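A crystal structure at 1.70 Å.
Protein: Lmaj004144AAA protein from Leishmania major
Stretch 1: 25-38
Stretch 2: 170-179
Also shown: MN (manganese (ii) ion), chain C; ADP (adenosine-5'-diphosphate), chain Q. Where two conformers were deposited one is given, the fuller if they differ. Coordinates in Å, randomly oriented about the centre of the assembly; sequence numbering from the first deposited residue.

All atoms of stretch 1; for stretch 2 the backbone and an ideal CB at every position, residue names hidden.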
# COMPACT_ATOMS: atom_id res chain seq x y z
N SER A 25 -2.44 -8.39 3.33
CA SER A 25 -1.89 -9.74 3.37
C SER A 25 -0.40 -9.75 3.05
O SER A 25 0.39 -10.42 3.72
CB SER A 25 -2.64 -10.66 2.43
OG SER A 25 -4.01 -10.75 2.82
N MET A 26 -0.02 -9.03 2.00
CA MET A 26 1.40 -8.96 1.63
C MET A 26 2.22 -8.22 2.67
O MET A 26 3.30 -8.65 3.02
CB MET A 26 1.61 -8.33 0.27
CG MET A 26 3.07 -8.39 -0.17
SD MET A 26 3.32 -7.75 -1.83
CE MET A 26 2.61 -9.10 -2.77
N ALA A 27 1.69 -7.12 3.20
CA ALA A 27 2.42 -6.37 4.21
C ALA A 27 2.63 -7.22 5.48
O ALA A 27 3.68 -7.14 6.13
CB ALA A 27 1.69 -5.10 4.55
N GLU A 28 1.62 -8.02 5.84
CA GLU A 28 1.78 -8.89 6.99
C GLU A 28 2.77 -10.00 6.72
O GLU A 28 3.53 -10.39 7.61
CB GLU A 28 0.44 -9.41 7.49
CG GLU A 28 -0.47 -8.28 8.00
CD GLU A 28 -0.10 -7.75 9.39
OE1 GLU A 28 0.99 -8.06 9.93
OE2 GLU A 28 -0.91 -6.98 9.94
N MET A 29 2.80 -10.52 5.50
CA MET A 29 3.86 -11.46 5.14
C MET A 29 5.26 -10.88 5.26
O MET A 29 6.17 -11.51 5.79
CB MET A 29 3.64 -12.01 3.74
CG MET A 29 4.66 -13.05 3.37
SD MET A 29 4.56 -13.81 1.72
CE MET A 29 3.43 -15.15 2.02
N ILE A 30 5.42 -9.65 4.79
CA ILE A 30 6.68 -8.95 4.93
C ILE A 30 7.05 -8.77 6.41
O ILE A 30 8.18 -9.04 6.83
CB ILE A 30 6.62 -7.60 4.17
CG1 ILE A 30 6.60 -7.84 2.66
CG2 ILE A 30 7.77 -6.68 4.57
CD1 ILE A 30 6.15 -6.65 1.85
N ALA A 31 6.09 -8.30 7.21
CA ALA A 31 6.36 -8.07 8.62
C ALA A 31 6.71 -9.37 9.33
O ALA A 31 7.53 -9.35 10.29
CB ALA A 31 5.18 -7.41 9.27
N ALA A 32 6.12 -10.47 8.89
CA ALA A 32 6.42 -11.80 9.48
C ALA A 32 7.73 -12.42 9.04
O ALA A 32 8.38 -13.13 9.83
CB ALA A 32 5.29 -12.77 9.17
N GLU A 33 8.09 -12.23 7.78
CA GLU A 33 9.19 -12.95 7.14
C GLU A 33 10.47 -12.18 7.01
O GLU A 33 11.53 -12.77 7.06
CB GLU A 33 8.81 -13.32 5.72
CG GLU A 33 7.82 -14.40 5.59
CD GLU A 33 7.90 -15.06 4.23
OE1 GLU A 33 8.16 -14.36 3.23
OE2 GLU A 33 7.71 -16.29 4.16
N LEU A 34 10.38 -10.88 6.78
CA LEU A 34 11.58 -10.05 6.59
C LEU A 34 12.04 -9.47 7.93
O LEU A 34 11.28 -9.46 8.91
CB LEU A 34 11.34 -8.95 5.54
CG LEU A 34 10.89 -9.40 4.13
CD1 LEU A 34 11.12 -8.24 3.16
CD2 LEU A 34 11.54 -10.64 3.60
N ASP A 35 13.29 -9.05 8.01
CA ASP A 35 13.88 -8.63 9.27
C ASP A 35 13.57 -7.18 9.57
O ASP A 35 13.90 -6.29 8.78
CB ASP A 35 15.41 -8.77 9.25
CG ASP A 35 16.07 -8.16 10.48
OD1 ASP A 35 15.74 -8.59 11.61
OD2 ASP A 35 16.92 -7.26 10.31
N GLY A 36 12.96 -6.96 10.74
CA GLY A 36 12.80 -5.62 11.29
C GLY A 36 11.77 -4.72 10.66
O GLY A 36 11.94 -3.51 10.73
N PHE A 37 10.72 -5.28 10.05
CA PHE A 37 9.66 -4.48 9.44
C PHE A 37 8.43 -4.35 10.33
O PHE A 37 7.93 -5.36 10.86
CB PHE A 37 9.23 -5.05 8.09
CG PHE A 37 10.10 -4.63 6.96
CD1 PHE A 37 11.26 -5.32 6.68
CD2 PHE A 37 9.78 -3.50 6.20
CE1 PHE A 37 12.07 -4.92 5.65
CE2 PHE A 37 10.59 -3.10 5.17
CZ PHE A 37 11.75 -3.81 4.90
N GLN A 38 7.97 -3.11 10.49
CA GLN A 38 6.73 -2.76 11.17
C GLN A 38 5.72 -2.37 10.11
O GLN A 38 6.02 -1.54 9.24
CB GLN A 38 6.94 -1.54 12.09
CG GLN A 38 5.65 -0.97 12.72
CD GLN A 38 5.84 0.43 13.35
OE1 GLN A 38 6.96 0.89 13.53
NE2 GLN A 38 4.74 1.11 13.65
N UNK A 170 11.30 -11.22 -4.22
CA UNK A 170 11.86 -10.12 -5.01
C UNK A 170 12.08 -8.89 -4.12
O UNK A 170 13.09 -8.22 -4.23
CB UNK A 170 10.94 -9.77 -6.18
N UNK A 171 11.13 -8.59 -3.25
CA UNK A 171 11.28 -7.46 -2.32
C UNK A 171 12.49 -7.68 -1.41
O UNK A 171 13.30 -6.77 -1.22
CB UNK A 171 10.01 -7.28 -1.48
N UNK A 172 12.61 -8.88 -0.85
CA UNK A 172 13.74 -9.23 0.01
C UNK A 172 15.06 -8.98 -0.70
O UNK A 172 16.00 -8.41 -0.13
CB UNK A 172 13.65 -10.69 0.45
N UNK A 173 15.15 -9.40 -1.96
CA UNK A 173 16.38 -9.21 -2.73
C UNK A 173 16.70 -7.74 -2.93
O UNK A 173 17.86 -7.31 -2.76
CB UNK A 173 16.27 -9.90 -4.09
N UNK A 174 15.68 -6.96 -3.28
CA UNK A 174 15.82 -5.53 -3.47
C UNK A 174 16.17 -4.82 -2.18
O UNK A 174 16.99 -3.90 -2.19
CB UNK A 174 14.53 -4.95 -4.05
N UNK A 175 15.59 -5.27 -1.06
CA UNK A 175 15.87 -4.67 0.24
C UNK A 175 17.34 -4.89 0.63
O UNK A 175 17.99 -3.99 1.16
CB UNK A 175 14.94 -5.25 1.31
N UNK A 176 17.84 -6.09 0.39
CA UNK A 176 19.20 -6.43 0.78
C UNK A 176 20.16 -5.51 0.07
O UNK A 176 21.14 -5.04 0.67
CB UNK A 176 19.52 -7.89 0.47
N UNK A 177 19.87 -5.21 -1.20
CA UNK A 177 20.67 -4.28 -1.98
C UNK A 177 20.66 -2.91 -1.33
O UNK A 177 21.72 -2.32 -1.10
CB UNK A 177 20.16 -4.19 -3.42
N UNK A 178 19.47 -2.40 -1.05
CA UNK A 178 19.34 -1.14 -0.32
C UNK A 178 20.06 -1.17 1.03
O UNK A 178 20.68 -0.19 1.41
CB UNK A 178 17.86 -0.81 -0.11
N UNK A 179 19.99 -2.29 1.75
CA UNK A 179 20.69 -2.44 3.03
C UNK A 179 22.20 -2.60 2.81
O UNK A 179 22.91 -1.64 2.53
CB UNK A 179 20.14 -3.64 3.80
MN MN C . -0.37 -5.22 11.09
PB ADP Q . -6.38 -5.39 0.61
O1B ADP Q . -7.79 -4.85 0.55
O2B ADP Q . -5.61 -4.98 -0.63
O3B ADP Q . -5.65 -5.09 1.92
PA ADP Q . -6.31 -8.12 1.60
O1A ADP Q . -4.85 -8.33 1.98
O2A ADP Q . -7.25 -7.77 2.75
O3A ADP Q . -6.46 -7.02 0.46
O5' ADP Q . -6.86 -9.41 0.83
C5' ADP Q . -8.22 -9.78 1.01
C4' ADP Q . -8.24 -11.29 0.94
O4' ADP Q . -7.71 -11.72 -0.31
C3' ADP Q . -7.36 -11.97 1.98
O3' ADP Q . -7.98 -12.08 3.26
C2' ADP Q . -7.11 -13.30 1.34
O2' ADP Q . -8.27 -14.13 1.44
C1' ADP Q . -7.00 -12.94 -0.12
N9 ADP Q . -5.65 -12.73 -0.66
C8 ADP Q . -4.83 -11.63 -0.59
N7 ADP Q . -3.70 -11.82 -1.30
C5 ADP Q . -3.79 -13.07 -1.86
C6 ADP Q . -2.93 -13.87 -2.72
N6 ADP Q . -1.76 -13.37 -3.15
N1 ADP Q . -3.39 -15.09 -3.06
C2 ADP Q . -4.59 -15.55 -2.63
N3 ADP Q . -5.46 -14.90 -1.83
C4 ADP Q . -5.08 -13.65 -1.43

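Residues 170-178 belong to a helix that begins earlier in the chain and whose axis passes 11.8 Å from that of helix 25-33, the two N-to-C directions 54° apart. At 170 the ideal CB has nothing of stretch 1 within 5.5 Å, so stretch 1 sets no preference, and the helical backbone angles (phi/psi -61/-43) suit most residues. The residue is Glu170.

At 171 the CA-to-CB bond points toward stretch 1, and the ideal CB lies 4.9 Å from Leu34 CD1 and 5.1 Å from Ile30 CD1, with Met26 SD farther along the same apolar surface. A medium-sized apolar side chain such as leucine, isoleucine, valine or methionine would suit; a charge would find no partner among these groups. Ile171 is present, with chi1 m and chi2 t. Its CD1 reaches Ile30 CD1 at 3.9 Å and Met26 SD at 4.3 Å, while its CG2 packs 4.1 Å from Leu34 CD1.

At 172 the bond points sideways, yet the ideal CB is 3.8 Å from Leu34 CD2, and beyond lie the carbonyl and carboxylate of Glu33. An aliphatic residue could cover the leucine, but a long basic one could also approach the acidic group. In Arg172 the end of the side chain comes nearer to stretch 1 than the CA-to-CB direction suggests. Leu34 CD2 lies over one face of the guanidinium, 3.3 Å from Arg172 CZ, and Glu33 O sits at its edge, 3.7 Å from Arg172 NH1. Glu33 OE1 and Arg172 NH2, 4.1 Å apart, are opposite charges near each other but beyond a salt bridge.

Positions 173 and 174 have no neighbour in stretch 1, and many helix-compatible residues would serve. They are Glu173 and Arg174; the latter forms a salt bridge one turn back, with Arg174 NE donating to Glu170 OE2 at 3.3 Å.

Position 175 again points toward stretch 1, its ideal CB 5.0 Å from Phe37 CZ and 5.2 Å from Leu34 CD1. Valine, isoleucine, leucine or alanine would be compatible with this apolar setting. Val175 brings CG2 to 4.2 Å from Phe37 CZ, meeting the ring obliquely.

Positions 176, 177 and 178 are out of reach of stretch 1, which leaves the choice open: Glu176, Val177 and Leu178.

At 179 CA-to-CB points toward stretch 1, but the ideal CB has no close neighbour there. The Asp35 carboxylate invites a long basic side chain, lysine or arginine. Lys179 spans the gap: NZ forms a long salt bridge with Asp35 OD2 at 3.8 Å and donates to a water, 2.7 Å from its oxygen, that in turn donates to Asp35 O at 2.6 Å.

Stretch 2, residues 170-179: EIRERVEVLK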
# COMPACT_ATOMS: atom_id res chain seq x y z
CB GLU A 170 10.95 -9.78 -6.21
CG GLU A 170 11.48 -8.65 -7.09
CD GLU A 170 12.61 -9.07 -8.00
OE1 GLU A 170 12.76 -10.28 -8.24
OE2 GLU A 170 13.34 -8.18 -8.50
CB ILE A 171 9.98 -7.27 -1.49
CG1 ILE A 171 8.86 -6.75 -2.40
CG2 ILE A 171 10.20 -6.32 -0.33
CD1 ILE A 171 7.47 -6.77 -1.79
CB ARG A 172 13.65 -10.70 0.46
CG ARG A 172 14.70 -11.09 1.48
CD ARG A 172 14.86 -12.59 1.64
NE ARG A 172 13.66 -13.28 2.12
CZ ARG A 172 13.31 -13.45 3.40
NH1 ARG A 172 14.04 -12.94 4.40
NH2 ARG A 172 12.20 -14.12 3.70
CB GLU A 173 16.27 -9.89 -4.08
CG GLU A 173 16.26 -11.40 -4.04
CD GLU A 173 15.80 -12.03 -5.36
OE1 GLU A 173 15.56 -11.30 -6.35
OE2 GLU A 173 15.69 -13.26 -5.42
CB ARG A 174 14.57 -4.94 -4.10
CG ARG A 174 14.34 -5.43 -5.51
CD ARG A 174 13.17 -4.72 -6.18
NE ARG A 174 13.10 -5.04 -7.61
CZ ARG A 174 12.71 -4.20 -8.57
NH1 ARG A 174 12.35 -2.96 -8.29
NH2 ARG A 174 12.69 -4.61 -9.84
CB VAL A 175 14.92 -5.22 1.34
CG1 VAL A 175 15.41 -4.87 2.73
CG2 VAL A 175 13.55 -4.67 1.17
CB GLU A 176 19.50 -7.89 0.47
CG GLU A 176 20.92 -8.32 0.81
CD GLU A 176 21.35 -7.89 2.20
OE1 GLU A 176 20.57 -8.09 3.16
OE2 GLU A 176 22.47 -7.36 2.34
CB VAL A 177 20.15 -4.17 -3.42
CG1 VAL A 177 20.82 -3.02 -4.14
CG2 VAL A 177 20.37 -5.49 -4.18
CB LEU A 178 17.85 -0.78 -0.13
CG LEU A 178 17.02 -0.55 -1.40
CD1 LEU A 178 15.51 -0.51 -1.09
CD2 LEU A 178 17.46 0.73 -2.10
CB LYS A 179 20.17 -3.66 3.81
CG LYS A 179 18.94 -3.39 4.67
CD LYS A 179 18.08 -4.64 4.80
CE LYS A 179 18.72 -5.75 5.58
NZ LYS A 179 17.96 -6.09 6.82
O HOH W 1 1.39 -6.09 11.62
O HOH W 2 15.31 -6.17 6.59
O HOH W 3 -2.35 -4.29 10.99
O HOH W 4 -0.99 -5.93 13.11
O HOH W 5 0.24 -3.27 12.10
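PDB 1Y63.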